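Local structure of cellulose biosynthesis protein BcsG (Salmonella typhimurium LT2, 5OLT) at residues A23-A28 / Q364-P369; I312-S317 / L348-P353. The protein is required for cellulose biosynthesis, here represented by its zinc-binding extramembrane domain of the alkaline phosphatase family. All blocks are in the same frame, centred on the assembly; numbering follows the deposited sequence.

How the contacts relate
Along the chain the order is 23-28, 312-317, 348-353, 364-369, so contact 2 falls between the halves of contact 1. The centres lie about 19 Å apart on the same side of the chain's centre; contact 2 is the deeper. Contact 2 starts at the end of strand 310-312, one of the two outermost strands of the mixed sheet, and contact 1 lies at a turn of the small antiparallel sheet near the C-terminus. They meet where Gln364 CG packs on Pro353 CG, 3.8 Å apart. Helix 27-42 serves both: its N-terminal end belongs to contact 1, and Thr351 and Ala352 rest on it. The N-terminal helix and C-terminal sheet thus join one edge of the main sheet.

Contact 1. Residues A23-A28 / Q364-P369; sequences APPTTA and QYQGKP
The tight turn of a beta hairpin meets the proline-rich lead-in to helix 27-42, with Tyr365 reaching across to the backbone of Ala23. Tyr365 OH donates a short hydrogen bond of 2.6 Å to Ala23 O, arriving from above the carbonyl plane, 35° out of it. The acceptor lies at the ring edge and in the ring plane, which also brings it within 3.2 Å of Tyr365 CE1. The bond from CA to CB of Tyr365 points toward 23-28, and CG stands anti to the backbone N (chi1 -168°), beside the carbonyl carbon. Pro25 CB approaches the same ring obliquely, 3.9 Å from Tyr365 CD1, an apolar contact suited to a buried tyrosine, whose ring takes apolar neighbours while its hydroxyl is satisfied by a backbone carbonyl. Trp33 meets this ring edge-to-face.

Tyr365 opens the type I' turn that ends at Lys368 and links strands 360-365 and 368-373; Tyr365 N to Lys368 O is 2.8 Å. Both central residues have positive phi, a conformation that Gly367 adopts easily. Gln366 sends an extended side chain beside the tyrosine, crossing Pro25 at about a right angle, with OE1 4.0 Å from Pro25 CD. Although Gln366 NE2 comes within 3.1 Å of Ala23 O, the angle is poor, and its hydrogen bond goes to Gln21 O. On the other side of the contact Pro25 centres an inverse gamma turn, closed by Thr26 N to Pro24 O at 2.8 Å. Thr26 follows as the N-cap of helix 27-42, its OG1 accepting from Asn29 N.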
loop_
_atom_site.group_PDB
_atom_site.type_symbol
_atom_site.label_atom_id
_atom_site.label_comp_id
_atom_site.label_asym_id
_atom_site.label_seq_id
_atom_site.Cartn_x
_atom_site.Cartn_y
_atom_site.Cartn_z
ATOM N N ALA A 23 4.129 13.874 -26.608
ATOM C CA ALA A 23 5.452 14.100 -27.238
ATOM C C ALA A 23 6.175 12.771 -27.562
ATOM O O ALA A 23 5.987 11.769 -26.825
ATOM C CB ALA A 23 6.333 14.965 -26.344
ATOM N N PRO A 24 7.016 12.742 -28.621
ATOM C CA PRO A 24 7.722 11.487 -28.938
ATOM C C PRO A 24 8.680 11.058 -27.823
ATOM O O PRO A 24 9.206 11.921 -27.117
ATOM C CB PRO A 24 8.464 11.810 -30.244
ATOM C CG PRO A 24 7.688 12.939 -30.810
ATOM C CD PRO A 24 7.309 13.780 -29.640
ATOM N N PRO A 25 8.861 9.740 -27.627
ATOM C CA PRO A 25 9.650 9.237 -26.498
ATOM C C PRO A 25 11.197 9.400 -26.562
ATOM O O PRO A 25 11.948 8.435 -26.418
ATOM C CB PRO A 25 9.248 7.759 -26.437
ATOM C CG PRO A 25 8.909 7.412 -27.851
ATOM C CD PRO A 25 8.200 8.636 -28.355
ATOM N N THR A 26 11.665 10.621 -26.678
ATOM C CA THR A 26 13.090 10.911 -26.641
ATOM C C THR A 26 13.553 11.053 -25.196
ATOM O O THR A 26 12.729 11.293 -24.282
ATOM C CB THR A 26 13.384 12.237 -27.359
ATOM O OG1 THR A 26 12.717 13.290 -26.638
ATOM C CG2 THR A 26 12.879 12.192 -28.816
ATOM N N THR A 27 14.850 10.972 -24.951
ATOM C CA THR A 27 15.351 11.193 -23.576
ATOM C C THR A 27 14.888 12.555 -23.021
ATOM O O THR A 27 14.435 12.649 -21.866
ATOM C CB THR A 27 16.876 10.946 -23.466
ATOM O OG1 THR A 27 17.100 9.534 -23.387
ATOM C CG2 THR A 27 17.475 11.563 -22.210
ATOM N N ALA A 28 14.993 13.615 -23.834
ATOM C CA ALA A 28 14.592 14.929 -23.363
ATOM C C ALA A 28 13.110 14.961 -22.976
ATOM O O ALA A 28 12.752 15.514 -21.937
ATOM C CB ALA A 28 14.907 16.021 -24.403
ATOM N N GLN A 364 6.140 4.230 -17.381
ATOM C CA GLN A 364 5.432 3.792 -18.582
ATOM C C GLN A 364 5.206 5.026 -19.433
ATOM O O GLN A 364 4.687 6.016 -18.942
ATOM C CB GLN A 364 4.099 3.142 -18.235
ATOM C CG GLN A 364 4.219 1.848 -17.462
ATOM C CD GLN A 364 4.488 0.644 -18.344
ATOM O OE1 GLN A 364 4.442 0.724 -19.564
ATOM N NE2 GLN A 364 4.733 -0.475 -17.719
ATOM N N TYR A 365 5.594 4.977 -20.690
ATOM C CA TYR A 365 5.427 6.158 -21.563
ATOM C C TYR A 365 4.854 5.643 -22.863
ATOM O O TYR A 365 5.470 4.779 -23.505
ATOM C CB TYR A 365 6.776 6.874 -21.801
ATOM C CG TYR A 365 6.587 8.232 -22.440
ATOM C CD1 TYR A 365 6.458 8.344 -23.830
ATOM C CD2 TYR A 365 6.512 9.401 -21.654
ATOM C CE1 TYR A 365 6.241 9.587 -24.430
ATOM C CE2 TYR A 365 6.269 10.640 -22.237
ATOM C CZ TYR A 365 6.156 10.725 -23.633
ATOM O OH TYR A 365 5.933 11.957 -24.218
ATOM N N GLN A 366 3.670 6.158 -23.221
ATOM C CA GLN A 366 2.888 5.664 -24.350
ATOM C C GLN A 366 2.778 4.141 -24.313
ATOM O O GLN A 366 2.949 3.449 -25.327
ATOM C CB GLN A 366 3.455 6.179 -25.676
ATOM C CG GLN A 366 3.308 7.685 -25.799
ATOM C CD GLN A 366 3.922 8.250 -27.059
ATOM O OE1 GLN A 366 4.438 7.517 -27.891
ATOM N NE2 GLN A 366 3.875 9.557 -27.197
ATOM N N GLY A 367 2.549 3.636 -23.096
ATOM C CA GLY A 367 2.247 2.222 -22.875
ATOM C C GLY A 367 3.443 1.289 -22.863
ATOM O O GLY A 367 3.250 0.075 -22.823
ATOM N N LYS A 368 4.666 1.829 -22.867
ATOM C CA LYS A 368 5.870 0.994 -22.918
ATOM C C LYS A 368 6.751 1.371 -21.727
ATOM O O LYS A 368 6.837 2.546 -21.383
ATOM C CB LYS A 368 6.659 1.242 -24.206
ATOM C CG LYS A 368 5.867 0.946 -25.492
ATOM C CD LYS A 368 6.646 1.252 -26.776
ATOM C CE LYS A 368 8.023 0.580 -26.820
ATOM N NZ LYS A 368 8.316 -0.014 -28.158
ATOM N N PRO A 369 7.444 0.394 -21.132
ATOM C CA PRO A 369 8.261 0.736 -19.963
ATOM C C PRO A 369 9.670 1.198 -20.327
ATOM O O PRO A 369 10.304 0.648 -21.232
ATOM C CB PRO A 369 8.309 -0.597 -19.188
ATOM C CG PRO A 369 8.223 -1.652 -20.266
ATOM C CD PRO A 369 7.297 -1.075 -21.296
#

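Contact 2. Residues I312-S317 / L348-P353; sequences INQPSS and LPQTAP
Pro315 and Thr351 make the one direct hydrogen bond between these two irregular segments: Thr351 N donates to Pro315 O at 2.9 Å, with an N-H...O angle of 159°. The packing is tight here. Gln350 CA adds a CA-H...O contact to the same oxygen at 3.2 Å, and Pro315 CB lies 3.3 Å from Thr351 O. A proline suits the place because it has no backbone N-H to satisfy, and its ring carbons pack on the other segment, CB against Pro353 CD. Ser317 CB abuts Thr351 CB at 4.0 Å. Gln350, extended beyond CG, brings its amide obliquely across Gln314, the amide planes 46° apart, with OE1 3.6 Å from Gln314 CB; Gln314 is exposed and has two conformers.

On the looser side, other polar atoms of the two segments are linked through water rather than directly. One water donates to both Ser316 O and Thr351 O. Another donates to Ser316 OG and Pro349 O; that hydroxyl gives its proton to Gln314 O at 2.8 Å. A third accepts from Ser317 N, donates to Pro349 O and lies 2.8 Å from Thr351 OG1. Ile312 and Leu348 touch through their CD1 methyls.

Ile312 ends edge strand 310-312 and pairs with strand 90-96, whose Asn96 O accepts from Ser317 OG. Helix 318-328 begins after Ser317, and Leu348 and Pro349 pack against it, while Thr351 and Ala352 rest on helix 27-42.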
loop_
_atom_site.group_PDB
_atom_site.type_symbol
_atom_site.label_atom_id
_atom_site.label_comp_id
_atom_site.label_asym_id
_atom_site.label_seq_id
_atom_site.Cartn_x
_atom_site.Cartn_y
_atom_site.Cartn_z
ATOM N N ILE A 312 -10.871 -1.645 -8.930
ATOM C CA ILE A 312 -10.417 -0.303 -9.302
ATOM C C ILE A 312 -9.372 -0.571 -10.378
ATOM O O ILE A 312 -8.277 -1.115 -10.102
ATOM C CB ILE A 312 -9.766 0.469 -8.120
ATOM C CG1 ILE A 312 -10.690 0.566 -6.911
ATOM C CG2 ILE A 312 -9.306 1.862 -8.569
ATOM C CD1 ILE A 312 -12.034 1.216 -7.157
ATOM N N ASN A 313 -9.689 -0.210 -11.610
ATOM C CA ASN A 313 -8.811 -0.520 -12.740
ATOM C C ASN A 313 -7.856 0.591 -13.147
ATOM O O ASN A 313 -6.847 0.313 -13.797
ATOM C CB ASN A 313 -9.648 -0.933 -13.953
ATOM C CG ASN A 313 -10.491 -2.177 -13.673
ATOM O OD1 ASN A 313 -11.713 -2.176 -13.851
ATOM N ND2 ASN A 313 -9.845 -3.213 -13.272
ATOM N N GLN A 314 -8.145 1.813 -12.722
ATOM C CA GLN A 314 -7.321 2.968 -13.111
ATOM C C GLN A 314 -5.966 2.936 -12.405
ATOM O O GLN A 314 -5.857 2.406 -11.282
ATOM C CB GLN A 314 -8.061 4.264 -12.777
ATOM C CG GLN A 314 -9.410 4.378 -13.482
ATOM C CD GLN A 314 -10.607 3.830 -12.687
ATOM O OE1 GLN A 314 -10.482 3.166 -11.628
ATOM N NE2 GLN A 314 -11.801 4.128 -13.200
ATOM N N PRO A 315 -4.925 3.493 -13.047
ATOM C CA PRO A 315 -3.591 3.498 -12.394
ATOM C C PRO A 315 -3.677 4.237 -11.053
ATOM O O PRO A 315 -4.165 5.376 -11.002
ATOM C CB PRO A 315 -2.724 4.292 -13.374
ATOM C CG PRO A 315 -3.384 4.106 -14.684
ATOM C CD PRO A 315 -4.856 4.062 -14.415
ATOM N N SER A 316 -3.254 3.585 -9.970
ATOM C CA SER A 316 -3.441 4.096 -8.623
ATOM C C SER A 316 -2.171 3.908 -7.817
ATOM O O SER A 316 -1.275 3.121 -8.187
ATOM C CB SER A 316 -4.544 3.282 -7.934
ATOM O OG SER A 316 -5.780 3.390 -8.644
ATOM N N SER A 317 -2.111 4.599 -6.701
ATOM C CA SER A 317 -1.044 4.344 -5.737
ATOM C C SER A 317 -1.511 4.812 -4.360
ATOM O O SER A 317 -2.747 4.896 -4.110
ATOM C CB SER A 317 0.273 5.045 -6.191
ATOM O OG SER A 317 1.365 4.552 -5.421
ATOM N N LEU A 348 -11.541 8.470 -7.386
ATOM C CA LEU A 348 -10.343 8.331 -6.555
ATOM C C LEU A 348 -9.164 8.896 -7.328
ATOM O O LEU A 348 -9.143 8.872 -8.571
ATOM C CB LEU A 348 -10.101 6.854 -6.209
ATOM C CG LEU A 348 -11.103 6.178 -5.271
ATOM C CD1 LEU A 348 -10.881 4.671 -5.218
ATOM C CD2 LEU A 348 -11.073 6.777 -3.880
ATOM N N PRO A 349 -8.181 9.406 -6.593
ATOM C CA PRO A 349 -7.014 9.920 -7.329
ATOM C C PRO A 349 -6.303 8.833 -8.130
ATOM O O PRO A 349 -6.083 7.712 -7.644
ATOM C CB PRO A 349 -6.096 10.447 -6.234
ATOM C CG PRO A 349 -6.570 9.838 -4.991
ATOM C CD PRO A 349 -8.034 9.509 -5.140
ATOM N N GLN A 350 -5.953 9.178 -9.363
ATOM C CA GLN A 350 -5.145 8.289 -10.222
ATOM C C GLN A 350 -3.726 8.796 -10.167
ATOM O O GLN A 350 -3.500 10.003 -9.992
ATOM C CB GLN A 350 -5.604 8.325 -11.686
ATOM C CG GLN A 350 -7.062 7.884 -11.801
ATOM C CD GLN A 350 -7.561 7.865 -13.216
ATOM O OE1 GLN A 350 -6.871 7.439 -14.128
ATOM N NE2 GLN A 350 -8.827 8.266 -13.394
ATOM N N THR A 351 -2.780 7.875 -10.310
ATOM C CA THR A 351 -1.359 8.222 -10.233
ATOM C C THR A 351 -0.660 7.420 -11.304
ATOM O O THR A 351 -0.876 6.196 -11.431
ATOM C CB THR A 351 -0.779 7.852 -8.845
ATOM O OG1 THR A 351 -1.551 8.506 -7.819
ATOM C CG2 THR A 351 0.688 8.298 -8.737
ATOM N N ALA A 352 0.166 8.087 -12.102
ATOM C CA ALA A 352 0.938 7.374 -13.125
ATOM C C ALA A 352 1.887 6.378 -12.437
ATOM O O ALA A 352 2.364 6.647 -11.304
ATOM C CB ALA A 352 1.719 8.363 -14.006
ATOM N N PRO A 353 2.156 5.237 -13.108
ATOM C CA PRO A 353 3.045 4.208 -12.516
ATOM C C PRO A 353 4.513 4.552 -12.693
ATOM O O PRO A 353 5.157 4.147 -13.632
ATOM C CB PRO A 353 2.660 2.937 -13.275
ATOM C CG PRO A 353 2.254 3.459 -14.604
ATOM C CD PRO A 353 1.469 4.721 -14.308
HETATM O O HOH W 1 -0.015 3.691 -10.799
HETATM O O HOH W 2 -7.618 5.388 -8.251
HETATM O O HOH W 3 -3.542 7.037 -6.606
#